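Local coordinates for isocitrate dehydrogenase [NAD] subunit 2 (Saccharomyces cerevisiae, PDB 3BLX) that forms, with subunit 1, the allosteric mitochondrial enzyme that oxidatively decarboxylates isocitrate to 2-oxoglutarate in the citric acid cycle, reducing NAD+ to NADH, at the interface of chains B and A. Coordinates in Å, arbitrary orientation; residue numbers count along the deposited sequence, not the author numbering. Chains: chain A, Isocitrate dehydrogenase [NAD] subunit 2; chain B, Isocitrate dehydrogenase [NAD] subunit 1.

The interface of chains B and A. Residues chain B 186-187; chain A 141, 156, 158.
The carboxylate of A:Glu141 turns one face to B:Ile186. The terminal methyl CD1 of B:Ile186 lies over that face, 4.1 Å from OE2 of A:Glu141. The amino end of A:Lys158, from the same chain, lies towards the OE1 edge, near the carboxylate plane. A:Glu141 is poorly ordered, so this placement is approximate. The side chains of B:Ile186 and A:Glu141 cross at about a right angle. The branch methyl CG2 of B:Ile186 stands anti to its own backbone N (chi1 -64°, measured to CG1). CG2 of B:Ile186 points at the backbone carbonyl of A:Glu141, 3.5 Å from its O.

B:Met187 gives the patch its main apolar contact. Bends at chi2 and chi3 (-63° and -62°) fold its thioether towards strand 153-161 of chain A. A:Ser156 and A:Lys158 sit two positions apart on that strand, so their side chains share a face. The extended lysine meets the methionine tip to tip.

This is a heterodimer contact within the IDH1/IDH2 octamer. The chain B loop between strand 177-182 and helix 190-205 carries B:Lys183, and A:Glu141 precedes A:Tyr142. Both neighbours are assigned to catalysis by similarity, so the patch probably supports a site built at the subunit boundary. Methyl CE of B:Met187 packs against both strand residues from one side, 3.6 Å from CB of A:Ser156 and 3.7 Å from CE of A:Lys158.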
loop_
_atom_site.group_PDB
_atom_site.type_symbol
_atom_site.label_atom_id
_atom_site.label_comp_id
_atom_site.label_asym_id
_atom_site.label_seq_id
_atom_site.Cartn_x
_atom_site.Cartn_y
_atom_site.Cartn_z
ATOM N N ILE B 186 -0.409 14.965 -26.982
ATOM C CA ILE B 186 -1.188 16.163 -26.706
ATOM C C ILE B 186 -1.968 16.038 -25.400
ATOM O O ILE B 186 -1.872 16.907 -24.535
ATOM C CB ILE B 186 -2.184 16.433 -27.828
ATOM C CG1 ILE B 186 -1.448 16.731 -29.138
ATOM C CG2 ILE B 186 -3.095 17.573 -27.438
ATOM C CD1 ILE B 186 -2.368 16.966 -30.325
ATOM N N MET B 187 -2.745 14.956 -25.294
ATOM C CA MET B 187 -3.493 14.585 -24.099
ATOM C C MET B 187 -2.591 13.800 -23.175
ATOM O O MET B 187 -2.831 12.628 -22.935
ATOM C CB MET B 187 -4.704 13.695 -24.431
ATOM C CG MET B 187 -5.570 14.140 -25.605
ATOM S SD MET B 187 -6.363 15.749 -25.348
ATOM C CE MET B 187 -7.388 15.378 -23.929
ATOM N N GLU A 141 -8.326 20.277 -29.291
ATOM C CA GLU A 141 -7.382 19.716 -28.345
ATOM C C GLU A 141 -6.101 20.531 -28.215
ATOM O O GLU A 141 -5.288 20.264 -27.347
ATOM C CB GLU A 141 -7.052 18.276 -28.737
ATOM C CG GLU A 141 -6.651 18.109 -30.206
ATOM C CD GLU A 141 -6.682 16.656 -30.659
ATOM O OE1 GLU A 141 -7.225 15.810 -29.906
ATOM O OE2 GLU A 141 -6.171 16.366 -31.766
ATOM N N SER A 156 -11.108 15.630 -19.551
ATOM C CA SER A 156 -10.576 16.487 -20.615
ATOM C C SER A 156 -11.615 17.534 -20.919
ATOM O O SER A 156 -12.793 17.243 -20.897
ATOM C CB SER A 156 -10.307 15.654 -21.861
ATOM O OG SER A 156 -9.276 14.711 -21.641
ATOM N N LYS A 158 -12.544 20.361 -23.869
ATOM C CA LYS A 158 -12.234 20.851 -25.230
ATOM C C LYS A 158 -13.299 21.842 -25.709
ATOM O O LYS A 158 -14.483 21.699 -25.417
ATOM C CB LYS A 158 -12.104 19.696 -26.235
ATOM C CG LYS A 158 -10.788 18.928 -26.152
ATOM C CD LYS A 158 -10.885 17.596 -26.886
ATOM C CE LYS A 158 -9.907 16.565 -26.313
ATOM N NZ LYS A 158 -10.251 15.157 -26.699
#